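Local coordinates for protein disulfide isomerase (Pseudomonas aeruginosa, PDB 4N30), which probably acts as a DsbA-type thiol-disulfide oxidoreductase of thioredoxin fold, making or rearranging disulfide bonds in other proteins, at residues A[98-101]-A[102-105]; A[159-162]-A[163-166]; A[171-174]-A[175-178]; A[188-191]-A[192-195]. All coordinates share one frame; numbering follows the deposited sequence. Where two conformers were deposited one is given.

Contact 1 (A[98-101]-A[102-105]); sequences HGEA and ARHQ
A102 rests its methyl against H98, CB to CB 3.8 Å, near the start of helix 99-131. This is the long first helix of the helical insertion that DsbA proteins carry within their thioredoxin fold, and its early part illustrates how backbone bonds and an i to i+3 ion pair work together. The N-H of A102 makes only a weak bond to O of G99. R103 comes next and bends at chi3 (-62°), folding its guanidinium back over the preceding turn. One face of that group lies over C of G99 and CA of E100, while NH2 forms a salt bridge with OE1 of E100 at 2.7 Å in one of the two E100 conformers. NE adds a weak bond to the same oxygen, and the carboxylate and guanidinium planes stand 63° apart, so this is not a flat, two-pronged pairing. H104 returns to the regular helix pattern: its N meets O of E100 at 2.9 Å in a nearly straight bond, while its NE2 bonds O of G142. Q105 gives its backbone N to O of A101 at 2.9 Å and lays its CG 3.1 Å from that same A101 O.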
loop_
_atom_site.group_PDB
_atom_site.type_symbol
_atom_site.label_atom_id
_atom_site.label_comp_id
_atom_site.label_asym_id
_atom_site.label_seq_id
_atom_site.Cartn_x
_atom_site.Cartn_y
_atom_site.Cartn_z
ATOM N N HIS A 98 1.770 -5.289 15.557
ATOM C CA HIS A 98 1.018 -6.292 14.857
ATOM C C HIS A 98 1.770 -7.564 14.516
ATOM O O HIS A 98 1.198 -8.493 13.906
ATOM C CB HIS A 98 0.308 -5.673 13.632
ATOM C CG HIS A 98 -0.643 -4.607 13.963
ATOM N ND1 HIS A 98 -1.560 -4.571 14.998
ATOM C CD2 HIS A 98 -0.824 -3.465 13.244
ATOM C CE1 HIS A 98 -2.272 -3.403 14.909
ATOM N NE2 HIS A 98 -1.812 -2.743 13.841
ATOM N N GLY A 99 3.049 -7.584 14.863
ATOM C CA GLY A 99 3.860 -8.816 14.904
ATOM C C GLY A 99 3.967 -9.561 13.571
ATOM O O GLY A 99 3.935 -8.965 12.471
ATOM N N GLU A 100 4.067 -10.853 13.707
ATOM C CA GLU A 100 4.313 -11.706 12.584
ATOM C C GLU A 100 3.213 -11.620 11.543
ATOM O O GLU A 100 3.502 -11.708 10.338
ATOM C CB GLU A 100 4.542 -13.168 13.094
ATOM C CG GLU A 100 4.884 -14.185 11.974
ATOM C CD GLU A 100 6.145 -13.806 11.161
ATOM O OE1 GLU A 100 6.965 -12.971 11.531
ATOM O OE2 GLU A 100 6.304 -14.278 9.992
ATOM N N ALA A 101 1.980 -11.547 11.921
ATOM C CA ALA A 101 0.874 -11.550 10.992
ATOM C C ALA A 101 1.018 -10.460 9.968
ATOM O O ALA A 101 0.826 -10.695 8.779
ATOM C CB ALA A 101 -0.438 -11.360 11.705
ATOM N N ALA A 102 1.367 -9.233 10.390
ATOM C CA ALA A 102 1.438 -8.131 9.432
ATOM C C ALA A 102 2.587 -8.333 8.448
ATOM O O ALA A 102 2.520 -7.976 7.272
ATOM C CB ALA A 102 1.509 -6.799 10.179
ATOM N N ARG A 103 3.718 -8.868 8.966
ATOM C CA ARG A 103 4.886 -9.137 8.049
ATOM C C ARG A 103 4.554 -10.259 7.043
ATOM O O ARG A 103 4.862 -10.122 5.852
ATOM C CB ARG A 103 6.117 -9.518 8.890
ATOM C CG ARG A 103 6.494 -8.427 9.868
ATOM C CD ARG A 103 7.801 -8.673 10.574
ATOM N NE ARG A 103 7.803 -9.889 11.389
ATOM C CZ ARG A 103 7.680 -9.925 12.722
ATOM N NH1 ARG A 103 7.463 -8.827 13.481
ATOM N NH2 ARG A 103 7.804 -11.126 13.309
ATOM N N HIS A 104 3.979 -11.357 7.546
ATOM C CA HIS A 104 3.660 -12.475 6.644
ATOM C C HIS A 104 2.640 -11.985 5.616
ATOM O O HIS A 104 2.761 -12.378 4.438
ATOM C CB HIS A 104 2.940 -13.503 7.569
ATOM C CG HIS A 104 2.366 -14.676 6.830
ATOM N ND1 HIS A 104 3.135 -15.466 5.983
ATOM C CD2 HIS A 104 1.088 -15.106 6.806
ATOM C CE1 HIS A 104 2.309 -16.420 5.492
ATOM N NE2 HIS A 104 1.056 -16.204 5.972
ATOM N N GLN A 105 1.665 -11.143 6.000
ATOM C CA GLN A 105 0.665 -10.681 5.052
ATOM C C GLN A 105 1.275 -9.737 4.025
ATOM O O GLN A 105 0.858 -9.795 2.823
ATOM C CB GLN A 105 -0.483 -10.060 5.828
ATOM C CG GLN A 105 -1.261 -11.190 6.531
ATOM C CD GLN A 105 -2.089 -10.674 7.718
ATOM O OE1 GLN A 105 -2.477 -9.453 7.789
ATOM N NE2 GLN A 105 -2.385 -11.539 8.618
#

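Contact 2 (A[159-162]-A[163-166]); sequences KDNE and LIDS
N161 receives the backbone N-H of I164 on its side-chain OD1, the capping bond of an N-cap, at a point where one helix has just ended and the next begins. Among the polar contacts this one leads: I164 N lies 2.9 Å from N161 OD1 and the bond is nearly straight, yet the donor sits above the carbonyl plane, 42° out of it. The cap depends on chi1 of N161 (-176°), which swings CG away from its own backbone N and over the first turn. Backbone O of N161 takes a weak bond from D165 N. One residue on, O of E162 is gripped by S166 N at 2.9 Å and, in one of the two S166 conformers, also by S166 OG at 3.0 Å, from opposite faces of the carbonyl plane. Apolar contact runs alongside the cap, where CG1 of I164 touches CB of N161 at 3.7 Å and the two side chains cross at about a right angle. As for charges, D165 turns its OD2 to K169. At this joint between helices 151-160 and 162-177, N161 and I164 pack on helix 99-131, N161 on I114 and I164 on C111, the cysteine disulfide-bonded to C157.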
loop_
_atom_site.group_PDB
_atom_site.type_symbol
_atom_site.label_atom_id
_atom_site.label_comp_id
_atom_site.label_asym_id
_atom_site.label_seq_id
_atom_site.Cartn_x
_atom_site.Cartn_y
_atom_site.Cartn_z
ATOM N N LYS A 159 7.431 -17.653 2.260
ATOM C CA LYS A 159 8.480 -18.222 3.070
ATOM C C LYS A 159 9.897 -17.958 2.576
ATOM O O LYS A 159 10.849 -17.761 3.365
ATOM C CB LYS A 159 8.182 -19.750 3.229
ATOM C CG LYS A 159 9.145 -20.522 4.150
ATOM C CD LYS A 159 8.694 -21.979 4.362
ATOM C CE LYS A 159 8.918 -22.907 3.184
ATOM N NZ LYS A 159 10.347 -23.141 2.824
ATOM N N ASP A 160 10.115 -18.031 1.259
ATOM C CA ASP A 160 11.456 -18.188 0.725
ATOM C C ASP A 160 11.983 -16.994 -0.041
ATOM O O ASP A 160 13.174 -16.840 -0.154
ATOM C CB ASP A 160 11.583 -19.402 -0.242
ATOM C CG ASP A 160 11.435 -20.725 0.406
ATOM O OD1 ASP A 160 11.435 -20.810 1.661
ATOM O OD2 ASP A 160 11.297 -21.716 -0.345
ATOM N N ASN A 161 11.113 -16.183 -0.648
ATOM C CA ASN A 161 11.638 -15.204 -1.628
ATOM C C ASN A 161 12.213 -14.018 -0.871
ATOM O O ASN A 161 11.509 -13.229 -0.210
ATOM C CB ASN A 161 10.436 -14.802 -2.493
ATOM C CG ASN A 161 10.843 -13.886 -3.602
ATOM O OD1 ASN A 161 11.622 -12.925 -3.386
ATOM N ND2 ASN A 161 10.336 -14.136 -4.845
ATOM N N GLU A 162 13.532 -13.848 -0.997
ATOM C CA GLU A 162 14.232 -12.776 -0.291
ATOM C C GLU A 162 14.161 -11.486 -1.029
ATOM O O GLU A 162 14.336 -10.442 -0.376
ATOM C CB GLU A 162 15.697 -13.154 -0.078
ATOM C CG GLU A 162 15.875 -14.447 0.722
ATOM C CD GLU A 162 17.343 -14.773 0.958
ATOM O OE1 GLU A 162 17.927 -15.529 0.139
ATOM O OE2 GLU A 162 17.922 -14.207 1.911
ATOM N N LEU A 163 13.901 -11.495 -2.339
ATOM C CA LEU A 163 13.748 -10.237 -3.081
ATOM C C LEU A 163 12.543 -9.480 -2.565
ATOM O O LEU A 163 12.626 -8.267 -2.277
ATOM C CB LEU A 163 13.716 -10.494 -4.550
ATOM C CG LEU A 163 14.980 -11.135 -5.225
ATOM C CD1 LEU A 163 14.755 -11.395 -6.709
ATOM C CD2 LEU A 163 16.143 -10.176 -5.123
ATOM N N ILE A 164 11.421 -10.215 -2.416
ATOM C CA ILE A 164 10.209 -9.535 -1.939
ATOM C C ILE A 164 10.359 -9.076 -0.497
ATOM O O ILE A 164 9.902 -7.993 -0.081
ATOM C CB ILE A 164 8.892 -10.255 -2.249
ATOM C CG1 ILE A 164 8.883 -11.562 -1.591
ATOM C CG2 ILE A 164 8.730 -10.313 -3.765
ATOM C CD1 ILE A 164 8.094 -11.620 -0.269
ATOM N N ASP A 165 11.065 -9.887 0.298
ATOM C CA ASP A 165 11.299 -9.555 1.735
ATOM C C ASP A 165 12.103 -8.276 1.771
ATOM O O ASP A 165 11.744 -7.365 2.591
ATOM C CB ASP A 165 12.078 -10.731 2.395
ATOM C CG ASP A 165 12.510 -10.486 3.838
ATOM O OD1 ASP A 165 11.625 -10.442 4.699
ATOM O OD2 ASP A 165 13.758 -10.432 4.071
ATOM N N SER A 166 13.095 -8.127 0.906
ATOM C CA SER A 166 13.960 -6.960 0.821
ATOM C C SER A 166 13.143 -5.763 0.478
ATOM O O SER A 166 13.377 -4.662 1.030
ATOM C CB SER A 166 14.948 -7.124 -0.309
ATOM O OG SER A 166 15.980 -8.017 0.037
#

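Contact 3 (A[171-174]-A[175-178])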
loop_
_atom_site.group_PDB
_atom_site.type_symbol
_atom_site.label_atom_id
_atom_site.label_comp_id
_atom_site.label_asym_id
_atom_site.label_seq_id
_atom_site.Cartn_x
_atom_site.Cartn_y
_atom_site.Cartn_z
ATOM N N ASP A 171 10.749 -0.464 2.044
ATOM C CA ASP A 171 9.647 0.491 2.354
ATOM C C ASP A 171 9.650 0.850 3.824
ATOM O O ASP A 171 9.504 2.050 4.135
ATOM C CB ASP A 171 8.291 -0.122 2.033
ATOM C CG ASP A 171 7.919 -0.111 0.592
ATOM O OD1 ASP A 171 8.600 0.608 -0.232
ATOM O OD2 ASP A 171 6.843 -0.705 0.250
ATOM N N ILE A 172 9.879 -0.103 4.713
ATOM C CA ILE A 172 9.874 0.166 6.142
ATOM C C ILE A 172 11.034 1.102 6.546
ATOM O O ILE A 172 10.888 2.128 7.256
ATOM C CB ILE A 172 10.017 -1.137 6.935
ATOM C CG1 ILE A 172 8.745 -1.970 6.747
ATOM C CG2 ILE A 172 10.204 -0.826 8.451
ATOM C CD1 ILE A 172 9.043 -3.419 7.220
ATOM N N ASP A 173 12.188 0.864 5.931
ATOM C CA ASP A 173 13.412 1.673 6.184
ATOM C C ASP A 173 13.199 3.072 5.674
ATOM O O ASP A 173 13.554 4.064 6.396
ATOM C CB ASP A 173 14.653 1.060 5.472
ATOM C CG ASP A 173 15.120 -0.219 6.106
ATOM O OD1 ASP A 173 14.643 -0.634 7.178
ATOM O OD2 ASP A 173 15.958 -0.790 5.365
ATOM N N ILE A 174 12.591 3.259 4.508
ATOM C CA ILE A 174 12.273 4.580 3.990
ATOM C C ILE A 174 11.301 5.284 4.906
ATOM O O ILE A 174 11.477 6.489 5.256
ATOM C CB ILE A 174 11.785 4.567 2.554
ATOM C CG1 ILE A 174 12.930 4.128 1.636
ATOM C CG2 ILE A 174 11.189 5.901 2.122
ATOM C CD1 ILE A 174 12.439 3.762 0.280
ATOM N N ALA A 175 10.239 4.560 5.319
ATOM C CA ALA A 175 9.313 5.131 6.273
ATOM C C ALA A 175 9.995 5.648 7.495
ATOM O O ALA A 175 9.721 6.785 7.928
ATOM C CB ALA A 175 8.183 4.154 6.587
ATOM N N ARG A 176 10.869 4.855 8.096
ATOM C CA ARG A 176 11.529 5.247 9.329
ATOM C C ARG A 176 12.463 6.408 9.068
ATOM O O ARG A 176 12.517 7.327 9.931
ATOM C CB ARG A 176 12.230 4.034 9.980
ATOM C CG ARG A 176 11.163 3.018 10.503
ATOM C CD ARG A 176 11.726 1.994 11.484
ATOM N NE ARG A 176 12.662 1.158 10.742
ATOM C CZ ARG A 176 12.760 -0.180 10.774
ATOM N NH1 ARG A 176 11.941 -0.925 11.576
ATOM N NH2 ARG A 176 13.681 -0.728 9.978
ATOM N N SER A 177 13.116 6.459 7.945
ATOM C CA SER A 177 14.019 7.599 7.575
ATOM C C SER A 177 13.223 8.855 7.498
ATOM O O SER A 177 13.764 9.994 7.673
ATOM C CB SER A 177 14.744 7.340 6.236
ATOM O OG SER A 177 13.995 7.636 5.083
ATOM N N LYS A 178 11.928 8.789 7.182
ATOM C CA LYS A 178 11.046 9.976 7.031
ATOM C C LYS A 178 10.348 10.187 8.352
ATOM O O LYS A 178 9.518 11.095 8.453
ATOM C CB LYS A 178 10.002 9.729 5.942
ATOM C CG LYS A 178 10.564 9.763 4.530
ATOM C CD LYS A 178 9.376 9.561 3.598
ATOM C CE LYS A 178 9.770 9.308 2.161
ATOM N NZ LYS A 178 9.634 10.632 1.502
#
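R176 lies alongside I172, one turn earlier in helix 162-177, the two side chains pointing the same way, and its course shows how a surface arginine can use most of its length. CB begins over the helix backbone, 3.6 Å from O of I172, and CG comes closer to that same oxygen, at 3.4 Å. At chi3 (-66°) the chain bends and carries NE past CG2 of I172. That bend lowers the guanidinium onto the methyl, so that CZ stands 3.5 Å from CG2 of I172, with the methyl over the centre of one face. NH2 then goes on to D173, where it forms a salt bridge with OD1 at 3.0 Å; the hydrogen bond within it is weak, since the N-H is badly aimed, although the carboxylate and guanidinium planes are only 29° apart. The group is thus supported by the methyl under one face and by the aspartate at NH2.

Regular backbone bonds run from A175, R176 and S177 to D171, I172 and D173, but the pattern weakens where the helix ends. There O of I174 receives OG of S177 at 2.8 Å and only a weak bond from K178 N, while CE of K178 lies 3.7 Å from CG2 of I174. On the inner side, I174 and A175 pack on Y61 of strand 56-62, I172 and A175 reach L93 just beyond strand 86-92, and D171 ties the helix to that strand through R91 and the backbone N of H92.

Contact 4 (A[188-191]-A[192-195]); sequences IRDN and QTGR
D190 and R195 face each other across a beta-hairpin, the turn joining antiparallel strands 185-190 and 196-200, with a firmly bonded inner part and a looser outer side. In the inner part, D190 N meets O of R195 at 2.8 Å, nearly straight, and D190 O takes G194 N at 2.8 Å. The D190 side chain braces the turn: with CG anti to its backbone N (chi1 -175°), it offers OD1 to the N-H of Q192 at 2.9 Å, an Asx turn, and more weakly to that of T193. OD2 makes a salt bridge with R55. G194, at positive phi, turns the chain back, and T193 OG1 accepts R195 N at 3.1 Å, an ST turn.

The outer side is held less closely. Q192 leads its amide away, and the R195 guanidinium departs to make a cation-pi contact with W214. R189 bends back at chi3, but its NH1 makes only a weak bond to O of G194, at the guanidinium edge. The side chains of D190 and T193 touch, CB to OG1 3.4 Å, and a water also links them, donating to D190 OD2 and accepting from T193 OG1, 2.7 Å from each.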
loop_
_atom_site.group_PDB
_atom_site.type_symbol
_atom_site.label_atom_id
_atom_site.label_comp_id
_atom_site.label_asym_id
_atom_site.label_seq_id
_atom_site.Cartn_x
_atom_site.Cartn_y
_atom_site.Cartn_z
ATOM N N ILE A 188 2.331 12.311 -0.514
ATOM C CA ILE A 188 1.756 12.627 -1.830
ATOM C C ILE A 188 2.852 13.337 -2.604
ATOM O O ILE A 188 3.355 14.342 -2.157
ATOM C CB ILE A 188 0.529 13.514 -1.708
ATOM C CG1 ILE A 188 -0.519 12.886 -0.768
ATOM C CG2 ILE A 188 -0.007 13.820 -3.131
ATOM C CD1 ILE A 188 -1.814 13.679 -0.615
ATOM N N ARG A 189 3.250 12.769 -3.749
ATOM C CA ARG A 189 4.329 13.297 -4.576
ATOM C C ARG A 189 3.691 13.905 -5.825
ATOM O O ARG A 189 2.851 13.299 -6.510
ATOM C CB ARG A 189 5.259 12.178 -4.907
ATOM C CG ARG A 189 6.421 12.685 -5.811
ATOM C CD ARG A 189 7.568 11.731 -5.891
ATOM N NE ARG A 189 7.950 11.317 -4.534
ATOM C CZ ARG A 189 8.622 12.015 -3.617
ATOM N NH1 ARG A 189 9.088 13.239 -3.865
ATOM N NH2 ARG A 189 8.861 11.442 -2.414
ATOM N N ASP A 190 4.200 15.082 -6.241
ATOM C CA ASP A 190 3.922 15.624 -7.573
ATOM C C ASP A 190 5.009 15.142 -8.549
ATOM O O ASP A 190 6.180 15.405 -8.360
ATOM C CB ASP A 190 3.985 17.170 -7.432
ATOM C CG ASP A 190 3.608 17.894 -8.674
ATOM O OD1 ASP A 190 3.846 17.338 -9.800
ATOM O OD2 ASP A 190 3.006 18.953 -8.603
ATOM N N ASN A 191 4.567 14.253 -9.457
ATOM C CA ASN A 191 5.499 13.599 -10.369
ATOM C C ASN A 191 6.128 14.580 -11.397
ATOM O O ASN A 191 7.099 14.191 -12.062
ATOM C CB ASN A 191 4.777 12.438 -11.041
ATOM C CG ASN A 191 4.395 11.355 -10.041
ATOM O OD1 ASN A 191 3.260 10.887 -10.093
ATOM N ND2 ASN A 191 5.345 10.957 -9.233
ATOM N N GLN A 192 5.538 15.736 -11.556
ATOM C CA GLN A 192 6.062 16.778 -12.482
ATOM C C GLN A 192 7.194 17.522 -11.821
ATOM O O GLN A 192 8.183 17.916 -12.506
ATOM C CB GLN A 192 4.922 17.664 -12.901
ATOM C CG GLN A 192 5.289 18.727 -13.976
ATOM C CD GLN A 192 4.027 19.526 -14.265
ATOM O OE1 GLN A 192 3.070 18.981 -14.766
ATOM N NE2 GLN A 192 4.013 20.820 -13.872
ATOM N N THR A 193 7.134 17.785 -10.520
ATOM C CA THR A 193 8.110 18.698 -9.853
ATOM C C THR A 193 9.006 17.967 -8.880
ATOM O O THR A 193 10.014 18.547 -8.442
ATOM C CB THR A 193 7.364 19.806 -9.063
ATOM O OG1 THR A 193 6.724 19.133 -7.939
ATOM C CG2 THR A 193 6.360 20.512 -9.846
ATOM N N GLY A 194 8.617 16.771 -8.463
ATOM C CA GLY A 194 9.345 16.102 -7.434
ATOM C C GLY A 194 8.981 16.471 -5.993
ATOM O O GLY A 194 9.487 15.806 -5.085
ATOM N N ARG A 195 8.150 17.493 -5.773
ATOM C CA ARG A 195 7.852 17.909 -4.428
ATOM C C ARG A 195 6.884 16.859 -3.809
ATOM O O ARG A 195 6.025 16.262 -4.502
ATOM C CB ARG A 195 7.144 19.261 -4.567
ATOM C CG ARG A 195 6.942 20.038 -3.291
ATOM C CD ARG A 195 6.281 21.359 -3.539
ATOM N NE ARG A 195 6.279 22.160 -2.357
ATOM C CZ ARG A 195 5.634 23.300 -2.342
ATOM N NH1 ARG A 195 5.001 23.796 -3.427
ATOM N NH2 ARG A 195 5.764 24.049 -1.221
HETATM O O HOH W 1 4.539 20.352 -6.874
#

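How the contacts relate
All four contacts are local and follow one another along the chain, so none nests in or crosses another and none closes a long loop. Contact 1 lies near the start of helix 99-131; contact 2 joins helix 151-160 to helix 162-177; contact 3 lies at the far end of that same helix 162-177, its centre about 18 Å from that of contact 2; contact 4 turns the chain between strands 185-190 and 196-200. The route therefore passes from the helical insertion back to the thioredoxin sheet, with helix 162-177 as the bridge. Contacts 3 and 4 meet where two like charges come close, K178 NZ lying 4.1 Å from R189 NH2, whereas contacts 1 and 4 lie on opposite sides of the chain's centre.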